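Local coordinates for protein spondin-1 (Homo sapiens, PDB 2ZOU) that is a secreted extracellular-matrix glycoprotein linked to cell adhesion, probably acting through domains such as the N-terminal reeler domain, a beta-sandwich, at residues Tyr6-Ile10 with Asn90-Ala94; Tyr21-Ser25 with Ala48-Phe53; Arg54-Ile59 with Ala94-Pro100. All blocks are in the same frame, centred on the assembly; numbering follows the deposited sequence. Where two conformers were deposited one is given.

Interaction 1. Residues Tyr6-Ile10 with Asn90-Ala94; sequences YCSRI and NCPVA
Cys7 and Cys91 are joined by a disulfide, SG to SG 2.0 Å, that ties the N-terminal tail to the loop between strands 85-88 and 95-97. The chi3 torsion of 86° is close to the relaxed value for an S-S bond. Cysteine suits the site because it covalently fastens a tail that forms no regular strand; between these two segments the backbone adds one weak hydrogen bond from Cys7 N to Asn90 O at 3.4 Å. The loop side is shaped by a type I beta turn from Cys91 to Ala94, closed by Ala94 N bonding to Cys91 O; Pro92 fits its second position, where a phi near -60° is required. In the reeler beta-sandwich this is one of two disulfides, the other being Cys119-Cys145. Tyr6 adds an apolar cover. A chi1 of -176°, turning CG away from the backbone N, carries the ring across the turn, with Cys7 SG over one face, 3.5 Å above the plane. Its CE2 lies 4.1 Å from Pro92 CD, and its OH rests 3.5 Å from Val93 CG2. That same methyl packs 3.7 Å from Cys7 SG, a branched apolar group set against both the sulfur and the phenol end.

Interaction 2. Residues Tyr21-Ser25 with Ala48-Phe53; sequences YTEFS and APPSYF. With EDO (1,2-ethanediol), chain E.
Hydrogen bonds join Glu23 to the 48-53 loop at two points. Through the backbone, Ala48 N donates to Glu23 O at 2.9 Å, nearly straight at 162°, with the donor tilted 24° from the carbonyl plane. Through the side chain, Ser51 OG donates to Glu23 OE2 at 2.7 Å, where OE2 offers its anti lone pair, the one turned away from the other carboxylate oxygen. Glutamate has the length to make this reach: a chi1 of 74° carries its CG to 3.3 Å from Ser51 OG, and the bend at chi2 turns the carboxylate so that OE2 meets the hydroxyl. Small serine, for its part, can present a hydroxyl close to the backbone. Glu23 O has a second donor in O1 of a 1,2-ethanediol, probably from the crystallisation liquor. Before the strand, Thr22 OG1 accepts from Phe24 N in an ST turn.

The Phe24 ring has Glu23 CG over one face, while the carbonyl oxygen Tyr52 O faces its C-H edge near the ring plane, 3.5 Å from CE1. Apolar contact is made with Phe53, the two side chains running past each other in opposite directions. Two buried rings, one from each segment, thus meet where Phe24 CE1 comes to the edge of the Phe53 ring, 4.0 Å from CD1.

The contact lies at one end of the sandwich, where the start of edge strand 24-28 meets the loop leading from strand 40-47 to strand 55-62. Both phenylalanines cover Ile126 of strand 120-127, and Phe24 also packs on Leu140 of strand 131-144.

Interaction 3. Residues Arg54-Ile59 with Ala94-Pro100; sequences RGFTLI and AVTESTP. With EDO (1,2-ethanediol), chain D.
Leu58 and Val95 exchange two backbone hydrogen bonds, Leu58 N to Val95 O at 2.8 Å and Val95 N to Leu58 O at 2.9 Å, both in the carbonyl planes. This hydrogen-bonded antiparallel pair is the tight end of the contact. Its two branched side chains share one sheet face, where both touch Phe77 of the opposing sheet, as hydrocarbon should in the core of a sandwich. Beside them the Phe56 ring lies across the neighbouring backbone, with Thr96 CA over one face and Val95 CG1 4.0 Å from CE1; chi1 of 77° swings it over that strand. Ile59 CG2 meets Ala94 CB at 3.6 Å, a close fit that suits small alanine.

Strands 55-59 and 95-97 run antiparallel, their axes 4.7 Å apart, within the five-stranded sheet of the reeler beta-sandwich. Towards Arg54 the regular pairing gives way to side-chain bonding. Glu97, bent at chi2, curls back so that Phe56 N donates to its OE1 at 3.0 Å, approaching from above the carboxylate plane. On the other side of strand 55-59, Arg54 and Gly55 form a classic beta bulge opposite Val127.

Farther out the ladder bonds stop but the backbones stay close, Pro100 CA making a CA-H...O contact of 3.3 Å to Arg54 O. The long, more exposed arginine reaches past Pro100: NH2 bonds to Gln128 O, and NH1 to a water in the guanidinium plane that donates to Pro100 O. Thr57 OG1, on the face away from Leu58, shares a hydrogen bond with a 1,2-ethanediol that also binds Ser125 OG.

How the interactions relate
Interaction 3 lies nearest the middle of the domain, its centre about 9 Å from that of the chain, and the other two flank it. Ala94 belongs to both interaction 1 and interaction 3, whose centres are about 11 Å apart: the loop fastened by the disulfide turns a corner at Ala94 and enters strand 95-97. On the other flank, 48-53 continues directly into 54-59, so interaction 2 leads into interaction 3, centre to centre about 15 Å. Interactions 1 and 2 do not touch, their nearest atoms being about 13 Å apart. The two ethanediols bind separately, one at interaction 2 and one at interaction 3, and mark no known functional site.

Interaction 1. Residues Tyr6-Ile10 with Asn90-Ala94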
# COMPACT_ATOMS: atom_id res chain seq x y z
N TYR A 6 -12.45 12.00 -7.54
CA TYR A 6 -12.24 10.85 -6.61
C TYR A 6 -10.91 10.14 -6.91
O TYR A 6 -10.74 9.56 -7.99
CB TYR A 6 -13.41 9.85 -6.67
CG TYR A 6 -13.33 8.69 -5.69
CD1 TYR A 6 -12.85 7.44 -6.09
CD2 TYR A 6 -13.74 8.84 -4.36
CE1 TYR A 6 -12.76 6.37 -5.19
CE2 TYR A 6 -13.66 7.78 -3.45
CZ TYR A 6 -13.17 6.55 -3.87
OH TYR A 6 -13.09 5.50 -2.98
N CYS A 7 -9.99 10.22 -5.95
CA CYS A 7 -8.70 9.50 -5.95
C CYS A 7 -7.65 9.78 -7.05
O CYS A 7 -7.60 9.09 -8.06
CB CYS A 7 -8.92 7.99 -5.86
SG CYS A 7 -9.52 7.44 -4.25
N SER A 8 -6.76 10.74 -6.80
CA SER A 8 -5.59 10.92 -7.65
C SER A 8 -4.30 11.07 -6.82
O SER A 8 -4.07 12.15 -6.27
CB SER A 8 -5.78 12.11 -8.58
OG SER A 8 -5.95 13.30 -7.84
N ARG A 9 -3.46 10.03 -6.68
CA ARG A 9 -3.65 8.62 -7.08
C ARG A 9 -3.49 8.26 -8.57
O ARG A 9 -2.52 7.59 -8.94
CB ARG A 9 -4.92 7.98 -6.47
N ILE A 10 -4.42 8.71 -9.41
CA ILE A 10 -4.32 8.48 -10.85
C ILE A 10 -3.22 9.36 -11.45
O ILE A 10 -3.12 10.55 -11.12
CB ILE A 10 -5.67 8.75 -11.59
CG1 ILE A 10 -6.87 8.15 -10.83
CG2 ILE A 10 -5.60 8.26 -13.04
CD1 ILE A 10 -6.91 6.62 -10.77
N ASN A 90 -8.74 13.53 0.18
CA ASN A 90 -9.47 13.39 -1.08
C ASN A 90 -9.34 12.03 -1.79
O ASN A 90 -9.64 11.90 -2.97
CB ASN A 90 -9.20 14.58 -2.02
CG ASN A 90 -7.75 15.05 -1.98
OD1 ASN A 90 -6.85 14.35 -1.52
ND2 ASN A 90 -7.52 16.27 -2.47
N CYS A 91 -8.89 11.02 -1.04
CA CYS A 91 -8.99 9.62 -1.46
C CYS A 91 -9.04 8.78 -0.19
O CYS A 91 -8.00 8.27 0.27
CB CYS A 91 -7.83 9.22 -2.38
SG CYS A 91 -7.90 7.51 -3.02
N PRO A 92 -10.24 8.62 0.39
CA PRO A 92 -10.42 8.05 1.73
C PRO A 92 -10.05 6.58 1.86
O PRO A 92 -9.99 6.06 2.98
CB PRO A 92 -11.92 8.25 1.98
CG PRO A 92 -12.53 8.27 0.62
CD PRO A 92 -11.54 9.00 -0.22
N VAL A 93 -9.81 5.94 0.72
CA VAL A 93 -9.40 4.54 0.64
C VAL A 93 -7.87 4.39 0.57
O VAL A 93 -7.37 3.27 0.57
CB VAL A 93 -10.07 3.81 -0.57
CG1 VAL A 93 -11.55 3.53 -0.27
CG2 VAL A 93 -9.89 4.60 -1.87
N ALA A 94 -7.16 5.51 0.50
CA ALA A 94 -5.70 5.52 0.43
C ALA A 94 -5.07 5.93 1.77
O ALA A 94 -5.58 6.83 2.45
CB ALA A 94 -5.23 6.47 -0.68

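Interaction 2. Residues Tyr21-Ser25 with Ala48-Phe53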
# COMPACT_ATOMS: atom_id res chain seq x y z
N TYR A 21 13.09 -3.16 -9.10
CA TYR A 21 13.33 -2.96 -7.70
C TYR A 21 13.99 -1.63 -7.39
O TYR A 21 14.93 -1.22 -8.06
CB TYR A 21 14.08 -4.15 -7.09
CG TYR A 21 13.14 -5.30 -6.73
CD1 TYR A 21 13.37 -6.09 -5.61
CD2 TYR A 21 12.02 -5.58 -7.52
CE1 TYR A 21 12.49 -7.13 -5.29
CE2 TYR A 21 11.15 -6.61 -7.21
CZ TYR A 21 11.39 -7.38 -6.09
OH TYR A 21 10.52 -8.41 -5.80
N THR A 22 13.46 -0.96 -6.38
CA THR A 22 14.12 0.20 -5.81
C THR A 22 14.52 -0.20 -4.40
O THR A 22 14.36 -1.35 -4.00
CB THR A 22 13.20 1.45 -5.78
OG1 THR A 22 12.17 1.27 -4.80
CG2 THR A 22 12.58 1.70 -7.16
N GLU A 23 15.06 0.75 -3.64
CA GLU A 23 15.43 0.44 -2.27
C GLU A 23 14.24 0.51 -1.31
O GLU A 23 14.40 0.30 -0.10
CB GLU A 23 16.55 1.37 -1.79
CG GLU A 23 16.07 2.75 -1.51
CD GLU A 23 16.21 3.70 -2.68
OE1 GLU A 23 15.92 3.31 -3.84
OE2 GLU A 23 16.61 4.86 -2.43
N PHE A 24 13.05 0.79 -1.84
CA PHE A 24 11.85 0.87 -1.02
C PHE A 24 11.05 -0.39 -1.24
O PHE A 24 10.84 -0.81 -2.38
CB PHE A 24 11.02 2.09 -1.40
CG PHE A 24 11.74 3.38 -1.22
CD1 PHE A 24 11.80 3.99 0.03
CD2 PHE A 24 12.40 3.96 -2.29
CE1 PHE A 24 12.49 5.19 0.20
CE2 PHE A 24 13.11 5.17 -2.12
CZ PHE A 24 13.14 5.78 -0.88
N SER A 25 10.61 -1.01 -0.15
CA SER A 25 9.92 -2.31 -0.22
C SER A 25 8.58 -2.28 0.45
O SER A 25 8.48 -1.81 1.58
CB SER A 25 10.75 -3.39 0.47
OG SER A 25 11.95 -3.61 -0.23
N ALA A 48 15.56 0.89 2.47
CA ALA A 48 16.86 0.33 2.79
C ALA A 48 17.85 1.46 3.10
O ALA A 48 17.84 2.49 2.43
CB ALA A 48 17.37 -0.51 1.62
N PRO A 49 18.72 1.28 4.12
CA PRO A 49 19.65 2.36 4.43
C PRO A 49 20.55 2.74 3.26
O PRO A 49 20.95 1.87 2.48
CB PRO A 49 20.47 1.80 5.61
CG PRO A 49 20.23 0.35 5.58
CD PRO A 49 18.87 0.13 5.02
N PRO A 50 20.90 4.03 3.15
CA PRO A 50 20.54 5.13 4.02
C PRO A 50 19.33 5.94 3.53
O PRO A 50 19.21 7.12 3.85
CB PRO A 50 21.80 6.00 3.96
CG PRO A 50 22.20 5.89 2.49
CD PRO A 50 21.85 4.46 2.10
N SER A 51 18.44 5.31 2.76
CA SER A 51 17.29 6.03 2.22
C SER A 51 16.19 6.27 3.26
O SER A 51 16.18 5.68 4.35
CB SER A 51 16.73 5.30 1.00
OG SER A 51 17.71 5.22 -0.04
N TYR A 52 15.28 7.16 2.89
CA TYR A 52 14.13 7.50 3.70
C TYR A 52 13.06 8.01 2.76
O TYR A 52 13.33 8.27 1.57
CB TYR A 52 14.50 8.59 4.73
CG TYR A 52 15.10 9.81 4.09
CD1 TYR A 52 14.28 10.84 3.60
CD2 TYR A 52 16.48 9.92 3.91
CE1 TYR A 52 14.82 11.95 2.97
CE2 TYR A 52 17.03 11.04 3.28
CZ TYR A 52 16.19 12.05 2.82
OH TYR A 52 16.71 13.16 2.21
N PHE A 53 11.84 8.15 3.27
CA PHE A 53 10.79 8.82 2.51
C PHE A 53 10.13 9.88 3.38
O PHE A 53 10.02 9.73 4.60
CB PHE A 53 9.78 7.83 1.92
CG PHE A 53 9.23 6.84 2.90
CD1 PHE A 53 9.92 5.66 3.19
CD2 PHE A 53 8.02 7.07 3.54
CE1 PHE A 53 9.40 4.72 4.09
CE2 PHE A 53 7.50 6.16 4.47
CZ PHE A 53 8.18 4.96 4.72
C1 EDO E . 13.52 -1.83 2.40
O1 EDO E . 13.88 -2.13 1.05
C2 EDO E . 14.02 -2.87 3.39
O2 EDO E . 15.15 -2.36 4.11

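Interaction 3. Residues Arg54-Ile59 with Ala94-Pro100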
# COMPACT_ATOMS: atom_id res chain seq x y z
N ARG A 54 9.74 10.98 2.75
CA ARG A 54 9.08 12.08 3.46
C ARG A 54 7.57 12.00 3.27
O ARG A 54 6.81 12.66 3.98
CB ARG A 54 9.63 13.42 2.97
CG ARG A 54 11.04 13.68 3.46
CD ARG A 54 11.56 15.06 3.05
NE ARG A 54 11.63 15.21 1.59
CZ ARG A 54 10.83 15.98 0.87
NH1 ARG A 54 9.88 16.74 1.44
NH2 ARG A 54 10.98 16.02 -0.45
N GLY A 55 7.14 11.20 2.31
CA GLY A 55 5.72 11.00 2.03
C GLY A 55 5.49 9.70 1.28
O GLY A 55 6.40 9.15 0.64
N PHE A 56 4.27 9.19 1.36
CA PHE A 56 3.91 7.94 0.68
C PHE A 56 2.42 7.89 0.45
O PHE A 56 1.64 8.61 1.11
CB PHE A 56 4.37 6.71 1.49
CG PHE A 56 3.48 6.41 2.66
CD1 PHE A 56 2.41 5.53 2.54
CD2 PHE A 56 3.67 7.07 3.87
CE1 PHE A 56 1.58 5.29 3.63
CE2 PHE A 56 2.86 6.84 4.96
CZ PHE A 56 1.80 5.95 4.85
N THR A 57 2.03 7.03 -0.49
CA THR A 57 0.63 6.69 -0.70
C THR A 57 0.54 5.19 -0.85
O THR A 57 1.32 4.60 -1.58
CB THR A 57 0.06 7.34 -1.96
OG1 THR A 57 0.29 8.76 -1.91
CG2 THR A 57 -1.44 7.08 -2.05
N LEU A 58 -0.44 4.59 -0.19
CA LEU A 58 -0.61 3.16 -0.19
C LEU A 58 -2.07 2.80 -0.48
O LEU A 58 -2.97 3.32 0.18
CB LEU A 58 -0.17 2.60 1.17
CG LEU A 58 -0.54 1.16 1.49
CD1 LEU A 58 0.14 0.21 0.54
CD2 LEU A 58 -0.21 0.81 2.93
N ILE A 59 -2.28 1.91 -1.47
CA ILE A 59 -3.64 1.46 -1.84
C ILE A 59 -3.69 -0.05 -2.03
O ILE A 59 -2.65 -0.71 -2.11
CB ILE A 59 -4.15 2.19 -3.12
CG1 ILE A 59 -3.21 1.93 -4.30
CG2 ILE A 59 -4.33 3.68 -2.83
CD1 ILE A 59 -3.68 2.57 -5.61
N ALA A 94 -7.16 5.51 0.50
CA ALA A 94 -5.70 5.52 0.43
C ALA A 94 -5.07 5.93 1.77
O ALA A 94 -5.58 6.83 2.45
CB ALA A 94 -5.23 6.47 -0.68
N VAL A 95 -3.99 5.23 2.14
CA VAL A 95 -3.20 5.58 3.32
C VAL A 95 -2.05 6.51 2.90
O VAL A 95 -1.42 6.29 1.87
CB VAL A 95 -2.63 4.31 4.04
CG1 VAL A 95 -1.95 4.69 5.33
CG2 VAL A 95 -3.77 3.32 4.35
N THR A 96 -1.78 7.53 3.70
CA THR A 96 -0.72 8.48 3.40
C THR A 96 -0.05 8.95 4.71
O THR A 96 -0.47 8.53 5.79
CB THR A 96 -1.26 9.66 2.55
OG1 THR A 96 -0.17 10.41 1.99
CG2 THR A 96 -2.16 10.58 3.38
N GLU A 97 1.01 9.75 4.62
CA GLU A 97 1.70 10.26 5.80
C GLU A 97 0.87 11.31 6.55
O GLU A 97 0.10 12.05 5.93
CB GLU A 97 3.12 10.78 5.45
CG GLU A 97 3.24 12.18 4.81
CD GLU A 97 2.70 12.30 3.38
OE1 GLU A 97 2.56 11.29 2.67
OE2 GLU A 97 2.42 13.45 2.96
N SER A 98 1.04 11.35 7.87
CA SER A 98 0.37 12.34 8.74
C SER A 98 1.05 13.71 8.71
O SER A 98 0.39 14.74 8.86
CB SER A 98 0.36 11.84 10.19
OG SER A 98 -0.52 10.76 10.37
N THR A 99 2.38 13.70 8.56
CA THR A 99 3.23 14.89 8.48
C THR A 99 4.41 14.54 7.57
O THR A 99 4.77 13.37 7.48
CB THR A 99 3.78 15.31 9.87
OG1 THR A 99 4.39 14.18 10.51
CG2 THR A 99 2.68 15.87 10.76
N PRO A 100 5.02 15.54 6.91
CA PRO A 100 6.10 15.23 5.95
C PRO A 100 7.52 15.01 6.52
O PRO A 100 8.49 15.50 5.94
CB PRO A 100 6.07 16.43 5.01
CG PRO A 100 5.62 17.56 5.87
CD PRO A 100 4.73 16.99 6.95
C1 EDO D . 4.16 10.56 -3.88
O1 EDO D . 3.31 9.87 -4.80
C2 EDO D . 4.04 9.92 -2.50
O2 EDO D . 2.67 9.93 -2.07
O HOH W 1 9.25 17.37 4.12